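Local coordinates for protein putative alcohol dehydrogenase (PDB 4J6F) that probably acts as an NAD(P)-dependent oxidoreductase, possibly an alcohol dehydrogenase, of the medium-chain dehydrogenase/reductase superfamily, at residues Ala177-Phe188 / Ile343-Val352. Numbering follows the deposited sequence.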
loop_
_atom_site.group_PDB
_atom_site.type_symbol
_atom_site.label_atom_id
_atom_site.label_comp_id
_atom_site.label_asym_id
_atom_site.label_seq_id
_atom_site.Cartn_x
_atom_site.Cartn_y
_atom_site.Cartn_z
ATOM N N ALA A 177 -35.163 2.075 7.684
ATOM C CA ALA A 177 -36.020 2.006 8.845
ATOM C C ALA A 177 -35.466 2.924 9.912
ATOM O O ALA A 177 -34.773 2.499 10.823
ATOM C CB ALA A 177 -36.077 0.586 9.362
ATOM N N THR A 178 -35.793 4.202 9.777
ATOM C CA THR A 178 -35.301 5.245 10.686
ATOM C C THR A 178 -36.230 6.444 10.771
ATOM O O THR A 178 -36.983 6.736 9.846
ATOM C CB THR A 178 -33.859 5.710 10.340
ATOM O OG1 THR A 178 -33.480 6.768 11.223
ATOM C CG2 THR A 178 -33.752 6.208 8.898
ATOM N N ASP A 179 -36.144 7.144 11.891
ATOM C CA ASP A 179 -37.003 8.286 12.189
ATOM C C ASP A 179 -36.327 9.611 11.816
ATOM O O ASP A 179 -36.824 10.687 12.142
ATOM C CB ASP A 179 -37.376 8.273 13.680
ATOM C CG ASP A 179 -36.180 7.921 14.583
ATOM O OD1 ASP A 179 -35.712 6.753 14.552
ATOM O OD2 ASP A 179 -35.702 8.811 15.317
ATOM N N LEU A 180 -35.198 9.533 11.124
ATOM C CA LEU A 180 -34.472 10.726 10.726
ATOM C C LEU A 180 -35.165 11.514 9.622
ATOM O O LEU A 180 -35.813 10.946 8.746
ATOM C CB LEU A 180 -33.074 10.360 10.255
ATOM C CG LEU A 180 -32.084 9.593 11.145
ATOM C CD1 LEU A 180 -30.808 9.339 10.347
ATOM C CD2 LEU A 180 -31.764 10.282 12.467
ATOM N N THR A 181 -35.006 12.834 9.691
ATOM C CA THR A 181 -35.334 13.784 8.623
ATOM C C THR A 181 -34.716 13.400 7.285
ATOM O O THR A 181 -33.636 12.813 7.239
ATOM C CB THR A 181 -34.740 15.157 8.964
ATOM O OG1 THR A 181 -34.890 15.389 10.352
ATOM C CG2 THR A 181 -35.445 16.250 8.254
ATOM N N ASP A 182 -35.391 13.768 6.198
ATOM C CA ASP A 182 -34.815 13.677 4.862
ATOM C C ASP A 182 -33.452 14.375 4.822
ATOM O O ASP A 182 -32.472 13.792 4.333
ATOM C CB ASP A 182 -35.759 14.254 3.805
ATOM C CG ASP A 182 -37.099 13.515 3.736
ATOM O OD1 ASP A 182 -37.321 12.559 4.524
ATOM O OD2 ASP A 182 -37.941 13.895 2.883
ATOM N N ILE A 183 -33.377 15.591 5.363
ATOM C CA ILE A 183 -32.096 16.302 5.453
ATOM C C ILE A 183 -31.025 15.505 6.216
ATOM O O ILE A 183 -29.882 15.427 5.774
ATOM C CB ILE A 183 -32.243 17.710 6.073
ATOM C CG1 ILE A 183 -33.035 18.644 5.131
ATOM C CG2 ILE A 183 -30.874 18.296 6.382
ATOM C CD1 ILE A 183 -33.525 19.938 5.751
ATOM N N GLU A 184 -31.404 14.905 7.344
ATOM C CA GLU A 184 -30.468 14.164 8.183
ATOM C C GLU A 184 -29.935 12.955 7.438
ATOM O O GLU A 184 -28.741 12.660 7.462
ATOM C CB GLU A 184 -31.139 13.741 9.494
ATOM C CG GLU A 184 -31.483 14.924 10.399
ATOM C CD GLU A 184 -32.034 14.524 11.759
ATOM O OE1 GLU A 184 -31.577 15.123 12.759
ATOM O OE2 GLU A 184 -32.918 13.634 11.840
ATOM N N LEU A 185 -30.838 12.275 6.750
ATOM C CA LEU A 185 -30.512 11.106 5.961
ATOM C C LEU A 185 -29.593 11.425 4.783
ATOM O O LEU A 185 -28.858 10.560 4.316
ATOM C CB LEU A 185 -31.812 10.504 5.452
ATOM C CG LEU A 185 -31.905 9.000 5.278
ATOM C CD1 LEU A 185 -31.385 8.275 6.510
ATOM C CD2 LEU A 185 -33.359 8.655 5.017
ATOM N N ALA A 186 -29.634 12.663 4.299
ATOM C CA ALA A 186 -28.842 13.067 3.132
ATOM C C ALA A 186 -27.367 13.341 3.447
ATOM O O ALA A 186 -26.604 13.784 2.586
ATOM C CB ALA A 186 -29.470 14.282 2.476
ATOM N N THR A 187 -26.958 13.090 4.683
ATOM C CA THR A 187 -25.600 13.410 5.075
ATOM C C THR A 187 -24.678 12.227 4.825
ATOM O O THR A 187 -23.470 12.380 4.844
ATOM C CB THR A 187 -25.515 13.857 6.558
ATOM O OG1 THR A 187 -25.781 12.751 7.432
ATOM C CG2 THR A 187 -26.505 14.966 6.854
ATOM N N PHE A 188 -25.242 11.052 4.557
ATOM C CA PHE A 188 -24.475 9.807 4.706
ATOM C C PHE A 188 -23.749 9.226 3.491
ATOM O O PHE A 188 -22.560 8.914 3.584
ATOM C CB PHE A 188 -25.339 8.718 5.323
ATOM C CG PHE A 188 -25.738 8.980 6.746
ATOM C CD1 PHE A 188 -24.812 8.899 7.769
ATOM C CD2 PHE A 188 -27.056 9.252 7.067
ATOM C CE1 PHE A 188 -25.190 9.105 9.085
ATOM C CE2 PHE A 188 -27.442 9.458 8.382
ATOM C CZ PHE A 188 -26.509 9.382 9.397
ATOM N N ILE A 343 -26.868 3.151 10.194
ATOM C CA ILE A 343 -27.876 4.198 10.295
ATOM C C ILE A 343 -29.090 3.716 11.091
ATOM O O ILE A 343 -29.544 4.416 12.007
ATOM C CB ILE A 343 -28.314 4.697 8.910
ATOM C CG1 ILE A 343 -27.190 5.515 8.254
ATOM C CG2 ILE A 343 -29.575 5.532 9.042
ATOM C CD1 ILE A 343 -27.266 5.604 6.740
ATOM N N GLU A 344 -29.581 2.514 10.759
ATOM C CA GLU A 344 -30.797 1.960 11.377
ATOM C C GLU A 344 -30.624 1.641 12.844
ATOM O O GLU A 344 -31.433 2.050 13.660
ATOM C CB GLU A 344 -31.299 0.746 10.617
ATOM C CG GLU A 344 -31.938 1.110 9.284
ATOM C CD GLU A 344 -32.360 -0.108 8.485
ATOM O OE1 GLU A 344 -33.214 0.014 7.570
ATOM O OE2 GLU A 344 -31.827 -1.197 8.785
ATOM N N GLU A 345 -29.545 0.939 13.178
ATOM C CA GLU A 345 -29.209 0.612 14.572
ATOM C C GLU A 345 -28.705 1.829 15.350
ATOM O O GLU A 345 -28.352 1.711 16.517
ATOM C CB GLU A 345 -28.150 -0.495 14.617
ATOM C CG GLU A 345 -28.583 -1.821 14.007
ATOM C CD GLU A 345 -27.409 -2.716 13.616
ATOM O OE1 GLU A 345 -26.241 -2.400 13.952
ATOM O OE2 GLU A 345 -27.655 -3.749 12.960
ATOM N N LYS A 346 -28.668 2.987 14.693
ATOM C CA LYS A 346 -28.119 4.229 15.264
ATOM C C LYS A 346 -26.693 4.113 15.846
ATOM O O LYS A 346 -26.388 4.698 16.888
ATOM C CB LYS A 346 -29.091 4.840 16.284
ATOM C CG LYS A 346 -30.340 5.439 15.657
ATOM C CD LYS A 346 -31.295 5.975 16.711
ATOM C CE LYS A 346 -32.679 6.218 16.133
ATOM N NZ LYS A 346 -32.711 7.329 15.135
ATOM N N LYS A 347 -25.825 3.363 15.169
ATOM C CA LYS A 347 -24.439 3.244 15.608
ATOM C C LYS A 347 -23.640 4.442 15.109
ATOM O O LYS A 347 -22.569 4.723 15.623
ATOM C CB LYS A 347 -23.792 1.925 15.158
ATOM C CG LYS A 347 -24.486 0.673 15.669
ATOM C CD LYS A 347 -23.549 -0.529 15.744
ATOM C CE LYS A 347 -24.172 -1.620 16.616
ATOM N NZ LYS A 347 -23.273 -2.779 16.901
ATOM N N ILE A 348 -24.153 5.125 14.087
ATOM C CA ILE A 348 -23.645 6.446 13.684
ATOM C C ILE A 348 -24.802 7.449 13.666
ATOM O O ILE A 348 -25.963 7.040 13.654
ATOM C CB ILE A 348 -22.947 6.434 12.307
ATOM C CG1 ILE A 348 -23.901 5.917 11.220
ATOM C CG2 ILE A 348 -21.651 5.647 12.383
ATOM C CD1 ILE A 348 -23.322 5.877 9.819
ATOM N N ARG A 349 -24.490 8.746 13.673
ATOM C CA ARG A 349 -25.527 9.785 13.677
ATOM C C ARG A 349 -25.297 10.898 12.628
ATOM O O ARG A 349 -24.155 11.172 12.238
ATOM C CB ARG A 349 -25.727 10.351 15.095
ATOM C CG ARG A 349 -24.520 11.059 15.701
ATOM C CD ARG A 349 -24.842 11.620 17.077
ATOM N NE ARG A 349 -23.725 12.369 17.659
ATOM C CZ ARG A 349 -23.546 13.686 17.530
ATOM N NH1 ARG A 349 -24.405 14.411 16.817
ATOM N NH2 ARG A 349 -22.504 14.291 18.102
ATOM N N PRO A 350 -26.382 11.542 12.161
ATOM C CA PRO A 350 -26.196 12.547 11.110
ATOM C C PRO A 350 -25.529 13.806 11.642
ATOM O O PRO A 350 -25.805 14.226 12.758
ATOM C CB PRO A 350 -27.624 12.853 10.667
ATOM C CG PRO A 350 -28.431 12.641 11.909
ATOM C CD PRO A 350 -27.779 11.489 12.628
ATOM N N LEU A 351 -24.655 14.401 10.843
ATOM C CA LEU A 351 -23.986 15.633 11.228
ATOM C C LEU A 351 -24.380 16.760 10.278
ATOM O O LEU A 351 -23.774 16.949 9.223
ATOM C CB LEU A 351 -22.475 15.418 11.230
ATOM C CG LEU A 351 -22.020 14.229 12.074
ATOM C CD1 LEU A 351 -20.559 13.900 11.826
ATOM C CD2 LEU A 351 -22.294 14.511 13.550
ATOM N N VAL A 352 -25.415 17.508 10.630
ATOM C CA VAL A 352 -25.846 18.559 9.721
ATOM C C VAL A 352 -25.122 19.863 10.032
ATOM O O VAL A 352 -25.365 20.485 11.067
ATOM C CB VAL A 352 -27.374 18.741 9.714
ATOM C CG1 VAL A 352 -27.762 19.867 8.775
ATOM C CG2 VAL A 352 -28.040 17.453 9.270
HETATM O O HOH W 1 -23.347 12.947 9.148
#
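The ring of Phe188 is sandwiched between an aliphatic chain and a hydroxyl. Over the centre of one face Ile343 sets its CG1, 3.8 Å from the ring centroid and only 6° off the normal, a CH-pi contact, while OG1 of Thr187, the preceding residue, lies over the opposite face. Ile348 CD1 approaches CE1 obliquely, and CZ runs up against the backbone where Arg349 joins Pro350. Replacing Phe188 by an alanine would probably open a gap between Ile343, Ile348 and Pro350 and leave Ile343 CG1 without its ring. With CG1 on the ring, Ile343 directs CG2, anti to its backbone N, at the methyls of Leu180 and Leu185.

Thr187 holds OG1 between its backbone N and carbonyl carbon (chi1 69°), where it donates to Glu184 O at 3.0 Å and accepts from a water that in turn takes Leu351 N, so one hydroxyl ties the helix end to the incoming strand. Pro350 fits beside this turn, its CB 3.4 Å from Glu184 O and its CG meeting Leu180 CD2 at 4.1 Å.

Polar contacts close the other end. Glu344 OE1 receives Ala177 N at 2.8 Å, nearly straight at 170°, on its anti side but tilted out of the carboxylate plane. Lys346, the positive-phi residue of the Schellman motif that ends helix 333-344, bends at its last torsion to bring NZ 3.1 Å from Asp179 OD1, a syn-side salt bridge, likewise tilted. The arrangement brings together the outgoing and returning connections between what are probably the GroES-like catalytic and Rossmann-type nucleotide-binding domains, consistent with the medium-chain dehydrogenase/reductase fold.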